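Local coordinates for 3-oxoacyl-[acyl-carrier-protein] synthase 3 (Pseudomonas aeruginosa, PDB 2X3E) that probably catalyses the first condensation of bacterial fatty acid synthesis, joining acetyl-CoA to malonyl-ACP to give 3-oxobutanoyl-ACP, at residues 244-249 with 297-302; 29-34 with 149-154; 80-85 with 139-144; 7-12 with 163-168. The protein carries 1 engineered substitution. All coordinates share one frame; numbering follows the deposited sequence. Where two conformers were deposited one is given.

Contact 1 (244-249 with 297-302); sequences LHHLVP and GILRDG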
loop_
_atom_site.group_PDB
_atom_site.type_symbol
_atom_site.label_atom_id
_atom_site.label_comp_id
_atom_site.label_asym_id
_atom_site.label_seq_id
_atom_site.Cartn_x
_atom_site.Cartn_y
_atom_site.Cartn_z
ATOM N N LEU A 244 12.764 9.662 -27.213
ATOM C CA LEU A 244 12.763 8.489 -26.338
ATOM C C LEU A 244 13.684 7.401 -26.878
ATOM O O LEU A 244 13.549 6.989 -28.031
ATOM C CB LEU A 244 11.357 7.887 -26.221
ATOM C CG LEU A 244 10.491 8.093 -24.996
ATOM C CD1 LEU A 244 9.269 7.186 -25.133
ATOM C CD2 LEU A 244 11.246 7.807 -23.700
ATOM N N HIS A 245 14.613 6.939 -26.049
ATOM C CA HIS A 245 15.450 5.794 -26.394
ATOM C C HIS A 245 14.779 4.495 -25.962
ATOM O O HIS A 245 14.869 3.487 -26.664
ATOM C CB HIS A 245 16.827 5.891 -25.725
ATOM C CG HIS A 245 17.709 6.957 -26.298
ATOM N ND1 HIS A 245 17.756 8.237 -25.789
ATOM C CD2 HIS A 245 18.589 6.927 -27.326
ATOM C CE1 HIS A 245 18.620 8.954 -26.483
ATOM N NE2 HIS A 245 19.142 8.182 -27.423
ATOM N N HIS A 246 14.131 4.527 -24.797
ATOM C CA HIS A 246 13.577 3.325 -24.170
ATOM C C HIS A 246 12.186 3.551 -23.600
ATOM O O HIS A 246 11.980 4.418 -22.751
ATOM C CB HIS A 246 14.489 2.840 -23.041
ATOM C CG HIS A 246 15.931 2.761 -23.424
ATOM N ND1 HIS A 246 16.397 1.878 -24.372
ATOM C CD2 HIS A 246 17.010 3.448 -22.981
ATOM C CE1 HIS A 246 17.701 2.036 -24.510
ATOM N NE2 HIS A 246 18.098 2.980 -23.675
ATOM N N LEU A 247 11.233 2.760 -24.074
ATOM C CA LEU A 247 9.903 2.705 -23.496
ATOM C C LEU A 247 9.744 1.340 -22.834
ATOM O O LEU A 247 9.886 0.305 -23.497
ATOM C CB LEU A 247 8.838 2.883 -24.574
ATOM C CG LEU A 247 7.387 2.923 -24.078
ATOM C CD1 LEU A 247 7.173 4.034 -23.061
ATOM C CD2 LEU A 247 6.442 3.078 -25.275
ATOM N N VAL A 248 9.473 1.345 -21.535
ATOM C CA VAL A 248 9.322 0.114 -20.761
ATOM C C VAL A 248 7.911 0.064 -20.176
ATOM O O VAL A 248 7.660 0.560 -19.080
ATOM C CB VAL A 248 10.355 0.003 -19.627
ATOM C CG1 VAL A 248 10.342 -1.409 -19.063
ATOM C CG2 VAL A 248 11.739 0.354 -20.129
ATOM N N PRO A 249 6.971 -0.509 -20.931
ATOM C CA PRO A 249 5.599 -0.611 -20.465
ATOM C C PRO A 249 5.347 -1.845 -19.599
ATOM O O PRO A 249 6.094 -2.832 -19.654
ATOM C CB PRO A 249 4.811 -0.721 -21.768
ATOM C CG PRO A 249 5.734 -1.357 -22.693
ATOM C CD PRO A 249 7.094 -0.879 -22.351
ATOM N N GLY A 297 22.156 -5.782 -22.902
ATOM C CA GLY A 297 22.904 -4.570 -23.240
ATOM C C GLY A 297 22.106 -3.568 -24.062
ATOM O O GLY A 297 22.679 -2.726 -24.763
ATOM N N ILE A 298 20.783 -3.649 -23.973
ATOM C CA ILE A 298 19.894 -2.780 -24.742
ATOM C C ILE A 298 19.877 -1.359 -24.168
ATOM O O ILE A 298 19.768 -0.384 -24.912
ATOM C CB ILE A 298 18.450 -3.350 -24.757
ATOM C CG1 ILE A 298 18.341 -4.491 -25.767
ATOM C CG2 ILE A 298 17.417 -2.259 -25.062
ATOM C CD1 ILE A 298 17.060 -5.284 -25.647
ATOM N N LEU A 299 20.010 -1.250 -22.849
ATOM C CA LEU A 299 19.813 0.021 -22.159
ATOM C C LEU A 299 21.051 0.904 -22.242
ATOM O O LEU A 299 22.144 0.490 -21.864
ATOM C CB LEU A 299 19.450 -0.219 -20.696
ATOM C CG LEU A 299 18.234 -1.111 -20.452
ATOM C CD1 LEU A 299 17.966 -1.249 -18.966
ATOM C CD2 LEU A 299 17.011 -0.564 -21.183
ATOM N N ARG A 300 20.855 2.128 -22.725
ATOM C CA ARG A 300 21.935 3.083 -22.939
ATOM C C ARG A 300 22.191 3.913 -21.695
ATOM O O ARG A 300 21.249 4.419 -21.092
ATOM C CB ARG A 300 21.563 4.066 -24.047
ATOM C CG ARG A 300 21.549 3.515 -25.448
ATOM C CD ARG A 300 21.018 4.577 -26.413
ATOM N NE ARG A 300 21.671 5.879 -26.229
ATOM C CZ ARG A 300 22.655 6.367 -26.989
ATOM N NH1 ARG A 300 23.140 5.682 -28.026
ATOM N NH2 ARG A 300 23.161 7.564 -26.708
ATOM N N ASP A 301 23.462 4.091 -21.345
ATOM C CA ASP A 301 23.851 5.034 -20.299
ATOM C C ASP A 301 23.299 6.417 -20.649
ATOM O O ASP A 301 23.629 6.967 -21.699
ATOM C CB ASP A 301 25.383 5.137 -20.189
ATOM C CG ASP A 301 26.061 3.804 -19.892
ATOM O OD1 ASP A 301 25.434 2.920 -19.279
ATOM O OD2 ASP A 301 27.245 3.652 -20.268
ATOM N N GLY A 302 22.448 6.971 -19.787
ATOM C CA GLY A 302 21.889 8.308 -20.003
ATOM C C GLY A 302 20.773 8.389 -21.037
ATOM O O GLY A 302 20.319 9.483 -21.380
#

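Contact 2 (29-34 with 149-154); sequences LDTSDA and ADRSTR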
loop_
_atom_site.group_PDB
_atom_site.type_symbol
_atom_site.label_atom_id
_atom_site.label_comp_id
_atom_site.label_asym_id
_atom_site.label_seq_id
_atom_site.Cartn_x
_atom_site.Cartn_y
_atom_site.Cartn_z
ATOM N N LEU A 29 -5.296 -28.448 -20.327
ATOM C CA LEU A 29 -6.609 -27.852 -20.588
ATOM C C LEU A 29 -7.196 -28.244 -21.948
ATOM O O LEU A 29 -8.147 -27.615 -22.422
ATOM C CB LEU A 29 -6.508 -26.325 -20.479
ATOM C CG LEU A 29 -5.945 -25.803 -19.152
ATOM C CD1 LEU A 29 -5.866 -24.291 -19.159
ATOM C CD2 LEU A 29 -6.785 -26.286 -17.983
ATOM N N ASP A 30 -6.633 -29.280 -22.565
ATOM C CA ASP A 30 -7.135 -29.806 -23.835
ATOM C C ASP A 30 -7.303 -28.716 -24.895
ATOM O O ASP A 30 -8.337 -28.637 -25.558
ATOM C CB ASP A 30 -8.460 -30.545 -23.612
ATOM C CG ASP A 30 -8.370 -31.589 -22.511
ATOM O OD1 ASP A 30 -7.292 -32.208 -22.352
ATOM O OD2 ASP A 30 -9.379 -31.794 -21.804
ATOM N N THR A 31 -6.282 -27.874 -25.034
ATOM C CA THR A 31 -6.242 -26.849 -26.078
ATOM C C THR A 31 -4.994 -27.075 -26.950
ATOM O O THR A 31 -4.528 -28.213 -27.058
ATOM C CB THR A 31 -6.315 -25.414 -25.483
ATOM O OG1 THR A 31 -6.360 -24.450 -26.542
ATOM C CG2 THR A 31 -5.128 -25.125 -24.574
ATOM N N SER A 32 -4.463 -26.014 -27.566
ATOM C CA SER A 32 -3.355 -26.141 -28.513
ATOM C C SER A 32 -2.297 -25.062 -28.312
ATOM O O SER A 32 -2.578 -23.993 -27.758
ATOM C CB SER A 32 -3.883 -26.073 -29.949
ATOM O OG SER A 32 -4.364 -24.774 -30.256
ATOM N N ASP A 33 -1.084 -25.354 -28.780
ATOM C CA ASP A 33 0.043 -24.419 -28.714
ATOM C C ASP A 33 -0.260 -23.154 -29.512
ATOM O O ASP A 33 0.015 -22.040 -29.059
ATOM C CB ASP A 33 1.314 -25.091 -29.255
ATOM C CG ASP A 33 2.477 -24.120 -29.422
ATOM O OD1 ASP A 33 2.686 -23.262 -28.540
ATOM O OD2 ASP A 33 3.194 -24.229 -30.441
ATOM N N ALA A 34 -0.830 -23.346 -30.698
ATOM C CA ALA A 34 -1.207 -22.252 -31.587
ATOM C C ALA A 34 -2.040 -21.182 -30.870
ATOM O O ALA A 34 -1.657 -20.008 -30.836
ATOM C CB ALA A 34 -1.969 -22.805 -32.780
ATOM N N ALA A 149 -8.985 -23.882 -14.605
ATOM C CA ALA A 149 -9.660 -24.269 -15.845
ATOM C C ALA A 149 -9.672 -23.159 -16.898
ATOM O O ALA A 149 -10.162 -23.374 -18.007
ATOM C CB ALA A 149 -11.080 -24.693 -15.535
ATOM N N ASP A 150 -9.139 -21.983 -16.563
ATOM C CA ASP A 150 -9.209 -20.826 -17.453
ATOM C C ASP A 150 -7.963 -20.701 -18.334
ATOM O O ASP A 150 -6.903 -20.272 -17.872
ATOM C CB ASP A 150 -9.399 -19.541 -16.650
ATOM C CG ASP A 150 -9.771 -18.366 -17.525
ATOM O OD1 ASP A 150 -8.880 -17.561 -17.866
ATOM O OD2 ASP A 150 -10.965 -18.275 -17.903
ATOM N N ARG A 151 -8.105 -21.040 -19.611
ATOM C CA ARG A 151 -6.963 -21.045 -20.521
ATOM C C ARG A 151 -6.450 -19.645 -20.876
ATOM O O ARG A 151 -5.254 -19.475 -21.079
ATOM C CB ARG A 151 -7.275 -21.841 -21.791
ATOM C CG ARG A 151 -8.266 -21.202 -22.735
ATOM C CD ARG A 151 -8.532 -22.124 -23.917
ATOM N NE ARG A 151 -9.525 -21.575 -24.842
ATOM C CZ ARG A 151 -10.752 -22.060 -25.050
ATOM N NH1 ARG A 151 -11.199 -23.135 -24.402
ATOM N NH2 ARG A 151 -11.547 -21.459 -25.928
ATOM N N SER A 152 -7.343 -18.656 -20.939
ATOM C CA SER A 152 -6.954 -17.284 -21.310
ATOM C C SER A 152 -6.010 -16.629 -20.304
ATOM O O SER A 152 -4.978 -16.071 -20.693
ATOM C CB SER A 152 -8.187 -16.390 -21.494
ATOM O OG SER A 152 -8.966 -16.826 -22.588
ATOM N N THR A 153 -6.362 -16.670 -19.021
ATOM C CA THR A 153 -5.516 -16.058 -17.994
ATOM C C THR A 153 -4.261 -16.882 -17.713
ATOM O O THR A 153 -3.186 -16.322 -17.511
ATOM C CB THR A 153 -6.265 -15.803 -16.660
ATOM O OG1 THR A 153 -6.862 -17.017 -16.192
ATOM C CG2 THR A 153 -7.334 -14.732 -16.839
ATOM N N ARG A 154 -4.390 -18.205 -17.699
ATOM C CA ARG A 154 -3.228 -19.070 -17.484
ATOM C C ARG A 154 -2.209 -18.987 -18.627
ATOM O O ARG A 154 -1.012 -19.158 -18.403
ATOM C CB ARG A 154 -3.663 -20.513 -17.240
ATOM C CG ARG A 154 -4.395 -20.679 -15.915
ATOM C CD ARG A 154 -4.564 -22.127 -15.551
ATOM N NE ARG A 154 -3.269 -22.767 -15.337
ATOM C CZ ARG A 154 -3.057 -24.079 -15.369
ATOM N NH1 ARG A 154 -4.053 -24.927 -15.605
ATOM N NH2 ARG A 154 -1.832 -24.547 -15.170
#

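Contact 3 (80-85 with 139-144); sequences TSTGDF and VDTFSH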
loop_
_atom_site.group_PDB
_atom_site.type_symbol
_atom_site.label_atom_id
_atom_site.label_comp_id
_atom_site.label_asym_id
_atom_site.label_seq_id
_atom_site.Cartn_x
_atom_site.Cartn_y
_atom_site.Cartn_z
ATOM N N THR A 80 2.523 -4.824 -4.638
ATOM C CA THR A 80 1.959 -6.169 -4.835
ATOM C C THR A 80 0.448 -6.210 -4.609
ATOM O O THR A 80 -0.096 -5.414 -3.839
ATOM C CB THR A 80 2.625 -7.231 -3.901
ATOM O OG1 THR A 80 2.233 -8.550 -4.301
ATOM C CG2 THR A 80 2.246 -7.031 -2.428
ATOM N N SER A 81 -0.210 -7.137 -5.301
ATOM C CA SER A 81 -1.617 -7.481 -5.063
ATOM C C SER A 81 -1.749 -8.927 -4.556
ATOM O O SER A 81 -2.855 -9.457 -4.454
ATOM C CB SER A 81 -2.422 -7.331 -6.354
ATOM O OG SER A 81 -2.232 -6.052 -6.927
ATOM N N THR A 82 -0.616 -9.559 -4.256
ATOM C CA THR A 82 -0.583 -10.970 -3.883
ATOM C C THR A 82 0.371 -11.142 -2.714
ATOM O O THR A 82 1.327 -11.928 -2.771
ATOM C CB THR A 82 -0.153 -11.840 -5.078
ATOM O OG1 THR A 82 1.048 -11.306 -5.646
ATOM C CG2 THR A 82 -1.242 -11.865 -6.138
ATOM N N GLY A 83 0.116 -10.376 -1.655
ATOM C CA GLY A 83 0.913 -10.455 -0.435
ATOM C C GLY A 83 0.784 -11.824 0.207
ATOM O O GLY A 83 -0.183 -12.540 -0.044
ATOM N N ASP A 84 1.766 -12.181 1.033
ATOM C CA ASP A 84 1.786 -13.474 1.708
ATOM C C ASP A 84 0.613 -13.629 2.678
ATOM O O ASP A 84 0.132 -14.744 2.884
ATOM C CB ASP A 84 3.092 -13.677 2.489
ATOM C CG ASP A 84 4.331 -13.732 1.596
ATOM O OD1 ASP A 84 4.214 -13.830 0.356
ATOM O OD2 ASP A 84 5.445 -13.670 2.163
ATOM N N PHE A 85 0.170 -12.518 3.267
ATOM C CA PHE A 85 -0.921 -12.521 4.244
ATOM C C PHE A 85 -1.996 -11.502 3.869
ATOM O O PHE A 85 -1.802 -10.676 2.977
ATOM C CB PHE A 85 -0.392 -12.214 5.663
ATOM C CG PHE A 85 1.037 -12.624 5.887
ATOM C CD1 PHE A 85 1.374 -13.953 6.079
ATOM C CD2 PHE A 85 2.052 -11.675 5.901
ATOM C CE1 PHE A 85 2.693 -14.327 6.288
ATOM C CE2 PHE A 85 3.365 -12.049 6.106
ATOM C CZ PHE A 85 3.684 -13.372 6.288
ATOM N N VAL A 139 6.432 -7.060 -7.210
ATOM C CA VAL A 139 6.322 -8.513 -7.103
ATOM C C VAL A 139 4.868 -8.946 -7.148
ATOM O O VAL A 139 4.014 -8.346 -6.498
ATOM C CB VAL A 139 6.970 -9.044 -5.796
ATOM C CG1 VAL A 139 6.388 -8.346 -4.545
ATOM C CG2 VAL A 139 6.826 -10.563 -5.696
ATOM N N ASP A 140 4.593 -9.994 -7.912
ATOM C CA ASP A 140 3.280 -10.608 -7.910
ATOM C C ASP A 140 3.382 -12.094 -8.249
ATOM O O ASP A 140 4.240 -12.508 -9.039
ATOM C CB ASP A 140 2.335 -9.877 -8.878
ATOM C CG ASP A 140 1.510 -8.785 -8.195
ATOM O OD1 ASP A 140 0.882 -9.071 -7.160
ATOM O OD2 ASP A 140 1.469 -7.640 -8.703
ATOM N N THR A 141 2.517 -12.879 -7.617
ATOM C CA THR A 141 2.406 -14.311 -7.859
ATOM C C THR A 141 0.967 -14.637 -8.273
ATOM O O THR A 141 0.267 -15.440 -7.632
ATOM C CB THR A 141 2.801 -15.127 -6.618
ATOM O OG1 THR A 141 2.120 -14.608 -5.468
ATOM C CG2 THR A 141 4.314 -15.065 -6.391
ATOM N N PHE A 142 0.537 -14.007 -9.362
ATOM C CA PHE A 142 -0.823 -14.176 -9.874
ATOM C C PHE A 142 -1.212 -15.615 -10.177
ATOM O O PHE A 142 -2.393 -15.942 -10.112
ATOM C CB PHE A 142 -1.057 -13.310 -11.121
ATOM C CG PHE A 142 -1.762 -12.015 -10.836
ATOM C CD1 PHE A 142 -1.324 -11.182 -9.820
ATOM C CD2 PHE A 142 -2.867 -11.626 -11.587
ATOM C CE1 PHE A 142 -1.970 -9.985 -9.556
ATOM C CE2 PHE A 142 -3.517 -10.432 -11.325
ATOM C CZ PHE A 142 -3.063 -9.608 -10.305
ATOM N N SER A 143 -0.248 -16.475 -10.505
ATOM C CA SER A 143 -0.569 -17.886 -10.782
ATOM C C SER A 143 -1.330 -18.541 -9.629
ATOM O O SER A 143 -2.161 -19.416 -9.861
ATOM C CB SER A 143 0.682 -18.707 -11.112
ATOM O OG SER A 143 1.420 -19.023 -9.943
ATOM N N HIS A 144 -1.063 -18.118 -8.393
ATOM C CA HIS A 144 -1.796 -18.659 -7.239
ATOM C C HIS A 144 -3.278 -18.307 -7.285
ATOM O O HIS A 144 -4.088 -18.984 -6.659
ATOM C CB HIS A 144 -1.217 -18.154 -5.913
ATOM C CG HIS A 144 0.168 -18.642 -5.632
ATOM N ND1 HIS A 144 1.136 -17.838 -5.070
ATOM C CD2 HIS A 144 0.749 -19.847 -5.833
ATOM C CE1 HIS A 144 2.255 -18.528 -4.938
ATOM N NE2 HIS A 144 2.048 -19.749 -5.395
HETATM O O HOH W 1 0.174 -5.338 -7.868
#

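Contact 4 (7-12 with 163-168); sequences VVCGLG and AVVLRA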
loop_
_atom_site.group_PDB
_atom_site.type_symbol
_atom_site.label_atom_id
_atom_site.label_comp_id
_atom_site.label_asym_id
_atom_site.label_seq_id
_atom_site.Cartn_x
_atom_site.Cartn_y
_atom_site.Cartn_z
ATOM N N VAL A 7 17.036 8.986 -7.015
ATOM C CA VAL A 7 17.859 8.481 -8.108
ATOM C C VAL A 7 17.949 6.955 -8.109
ATOM O O VAL A 7 18.308 6.343 -7.106
ATOM C CB VAL A 7 19.285 9.065 -8.017
ATOM C CG1 VAL A 7 20.189 8.423 -9.053
ATOM C CG2 VAL A 7 19.252 10.580 -8.183
ATOM N N VAL A 8 17.637 6.342 -9.247
ATOM C CA VAL A 8 17.813 4.894 -9.409
ATOM C C VAL A 8 19.310 4.576 -9.394
ATOM O O VAL A 8 20.083 5.190 -10.126
ATOM C CB VAL A 8 17.190 4.380 -10.734
ATOM C CG1 VAL A 8 17.488 2.896 -10.934
ATOM C CG2 VAL A 8 15.682 4.620 -10.747
ATOM N N CYS A 9 19.715 3.619 -8.561
ATOM C CA CYS A 9 21.128 3.243 -8.457
ATOM C C CYS A 9 21.384 1.734 -8.349
ATOM O O CYS A 9 22.526 1.324 -8.207
ATOM C CB CYS A 9 21.791 3.986 -7.287
ATOM S SG CYS A 9 21.099 3.656 -5.659
ATOM N N GLY A 10 20.337 0.916 -8.467
ATOM C CA GLY A 10 20.479 -0.539 -8.387
ATOM C C GLY A 10 19.280 -1.256 -8.971
ATOM O O GLY A 10 18.160 -0.748 -8.911
ATOM N N LEU A 11 19.523 -2.428 -9.558
ATOM C CA LEU A 11 18.469 -3.251 -10.151
ATOM C C LEU A 11 18.757 -4.712 -9.854
ATOM O O LEU A 11 19.902 -5.154 -9.926
ATOM C CB LEU A 11 18.396 -3.030 -11.669
ATOM C CG LEU A 11 17.358 -3.830 -12.466
ATOM C CD1 LEU A 11 15.953 -3.350 -12.178
ATOM C CD2 LEU A 11 17.651 -3.746 -13.958
ATOM N N GLY A 12 17.712 -5.455 -9.513
ATOM C CA GLY A 12 17.811 -6.897 -9.328
ATOM C C GLY A 12 16.474 -7.542 -9.609
ATOM O O GLY A 12 15.450 -6.863 -9.687
ATOM N N ALA A 163 13.300 -5.525 -8.554
ATOM C CA ALA A 163 13.570 -4.532 -7.525
ATOM C C ALA A 163 14.566 -3.483 -7.993
ATOM O O ALA A 163 15.482 -3.777 -8.778
ATOM C CB ALA A 163 14.092 -5.215 -6.279
ATOM N N VAL A 164 14.362 -2.260 -7.516
ATOM C CA VAL A 164 15.316 -1.181 -7.694
ATOM C C VAL A 164 15.682 -0.575 -6.346
ATOM O O VAL A 164 14.892 -0.611 -5.393
ATOM C CB VAL A 164 14.776 -0.058 -8.623
ATOM C CG1 VAL A 164 14.649 -0.552 -10.038
ATOM C CG2 VAL A 164 13.437 0.492 -8.112
ATOM N N VAL A 165 16.899 -0.040 -6.282
ATOM C CA VAL A 165 17.356 0.775 -5.163
ATOM C C VAL A 165 17.313 2.235 -5.612
ATOM O O VAL A 165 17.775 2.563 -6.714
ATOM C CB VAL A 165 18.792 0.410 -4.743
ATOM C CG1 VAL A 165 19.328 1.391 -3.691
ATOM C CG2 VAL A 165 18.847 -1.031 -4.226
ATOM N N LEU A 166 16.725 3.086 -4.772
ATOM C CA LEU A 166 16.701 4.531 -4.983
ATOM C C LEU A 166 17.511 5.197 -3.882
ATOM O O LEU A 166 17.515 4.731 -2.742
ATOM C CB LEU A 166 15.271 5.066 -4.934
ATOM C CG LEU A 166 14.279 4.578 -5.984
ATOM C CD1 LEU A 166 12.860 4.952 -5.576
ATOM C CD2 LEU A 166 14.612 5.158 -7.348
ATOM N N ARG A 167 18.210 6.275 -4.221
ATOM C CA ARG A 167 18.939 7.068 -3.228
ATOM C C ARG A 167 18.649 8.547 -3.408
ATOM O O ARG A 167 18.271 8.983 -4.490
ATOM C CB ARG A 167 20.452 6.835 -3.346
ATOM C CG ARG A 167 21.076 7.325 -4.652
ATOM C CD ARG A 167 22.597 7.352 -4.562
ATOM N NE ARG A 167 23.237 7.638 -5.845
ATOM C CZ ARG A 167 23.304 8.836 -6.427
ATOM N NH1 ARG A 167 22.748 9.909 -5.868
ATOM N NH2 ARG A 167 23.928 8.955 -7.593
ATOM N N ALA A 168 18.845 9.319 -2.347
ATOM C CA ALA A 168 18.822 10.769 -2.452
ATOM C C ALA A 168 19.920 11.229 -3.409
ATOM O O ALA A 168 21.035 10.696 -3.401
ATOM C CB ALA A 168 19.013 11.415 -1.074
#

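Contact 1 (244-249 with 297-302)
R300 and H246 join a surface loop to a strand in the second half of the thiolase fold. The short strand 246-249 runs parallel beside strand 304-311, with residues 270-272 bonded to its other side. The loop of residues 297-302 leads from helix 285-295 into strand 304-311, and it begins where G297, with positive phi, closes a Schellman motif after the helix.

The R300 side chain can be followed outward. Its backbone N first fixes the base, donating to H246 NE2 at 3.0 Å in a nearly straight bond (172°), although the donor stands 34° out of the imidazole plane. CB then meets the edge of the same ring, in plane, 3.7 Å from NE2, and CG stays beside that atom. CD passes on to H245, touching CD2 at 3.5 Å. A bend at chi3 (49°) sets NE near the same carbon, and the guanidinium lies almost parallel to the H245 ring, with H245 NE2 over one of its faces. A long arginine suits this exposed place, since its methylenes pack on one histidine and its flat end lies against the next. H245 is turned by its own polar partner, for ND1 is hydrogen-bonded to N304 N.

H246 is buried. As acceptor, its NE2 presumably carries no proton, consistent with a neutral ring, and each face carries an aliphatic group. H245 CB lies over one face toward the rim, while on the opposite face L299 CD2 makes a CH-pi contact 4.1 Å from the ring centroid.

Contact 2 (29-34 with 149-154)
L29 reaches across to the first turn of helix 151-156 with both of its methyl groups. CD1 rests on the backbone of R151, 3.7 Å from its CA, and also touches R151 CB. CD2 meets A149 CA at 4.1 Å and R154 NH1 at 3.9 Å. A branched leucine suits this place because its two methyls can touch different parts of the helix start. T31 adds a looser touch, its OG1 lying 4.1 Å from R151 CD. No hydrogen bond links the two segments, so the contact is one of packing alone.

The next shell holds these groups in position. R154 bends at chi3 (64°), and its NH1 forms a salt bridge with E28 and a hydrogen bond to P148 O, which fixes the guanidinium beside the leucine. The start of the helix is secured by D150 at the N-cap. Its OD1 accepts from T153 N at 2.9 Å, almost along the C-O axis, and from T153 OG1 at 2.7 Å on the anti side. A short acidic side chain fits here, since it can turn back to an amide of the first turn and should suit the positive end of the helix dipole.

R151 starts with CG in the crowded position between backbone N and carbonyl carbon (chi1 71°), then runs extended to NE. Its guanidinium makes a cation-pi contact with W35, in the helix that S32 precedes as N-cap. In Escherichia coli FabH a tryptophan and an arginine sandwich the adenine of CoA; the W35-R151 pair is probably their counterpart, at the mouth of the acyl-CoA tunnel.

Contact 3 (80-85 with 139-144)
D140 OD1 is gripped by two donors from the loop 80-85, and this forms the tight half of the contact. S81 N comes to its syn lone pair at 2.9 Å, while T82 OG1 donates to the anti lone pair at 2.7 Å. The same T82 hydroxyl accepts from T141 N (2.9 Å, 166°), thereby using its proton and a lone pair at once. A chi1 of 51° places OG1 between the backbone N and the carbonyl carbon, from where it can serve both partners. T80 shapes the loop from within: its OG1 accepts from T82 N at 3.0 Å, an ST turn. Threonine suits position 82, since its hydroxyl bonds while its methyl packs on F142.

D140 OD2 is held as well, by A283 N and by a water that donates to it and accepts from S81 OG. The looser part is apolar. T82 CG2 approaches F142 CD1 at 3.7 Å, and S81 CB stands at the ring edge, 4.2 Å from CE1; C87 of the second subunit packs on both S81 and F142.

These bonds lie at the C-terminal ends of the neighbouring parallel strands 75-79 and 133-140, the end of a sheet where alpha/beta enzymes commonly place their catalytic groups. Consistent with this, D140 lies near A112, the engineered residue at the predicted active-site position of this thiolase-fold synthase.

Contact 4 (7-12 with 163-168)
V7 N donates to R167 O at 2.8 Å, with the donor in the carbonyl plane, and R167 N answers to V7 O. This antiparallel pairing joins strand 5-14, an outermost strand of the first sheet of the thiolase fold, to strand 160-169, and it is interrupted by a classic beta bulge. C9 and G10 both stand opposite V165: C9 N donates to V165 O at 2.9 Å, whereas V165 N lies above the carbonyl plane of G10 O. Glycine suits this position, since a beta carbon there would crowd V165. Regular pairing returns with L11 opposite V164, and G12 and A163 exchange two bonds.

On one face V8 CG2 meets L166 CD2 at 3.6 Å, and L11 CD1 meets V164 CG1 at 3.8 Å; helix 114-127 packs against L166 and V164. A163 and V165 on the other face pack on alanines of helix 53-68 (A60, A64 and A68).

There C9 SG, set by a chi1 of 61°, touches V165 CG1 at 3.5 Å and R167 CG at 3.8 Å. R167 runs extended alongside V7, its NH2 in a salt bridge with E173, and V7 CG1 sits over the guanidinium centre, 4.0 Å above the plane.

In the fold
The contacts nest along the chain: contact 3 lies inside the loop closed by contact 2, and contact 2 inside that closed by contact 4, while contact 1 follows all three in the second half of the fold. Contacts 3 and 4 share one sheet through the neighbouring strands 133-140 and 160-169, with nearest atoms about 7 Å apart. Contact 1 belongs to the other sheet, its centre about 16 Å from that of contact 4. Contacts 1 and 4 lie away from the active site. Contact 3 is nearest to it, the F142 side chain lying about 7 Å from that of N280, a predicted active-site residue, and the R154 side chain of contact 2 lies about 11 Å from that of N280.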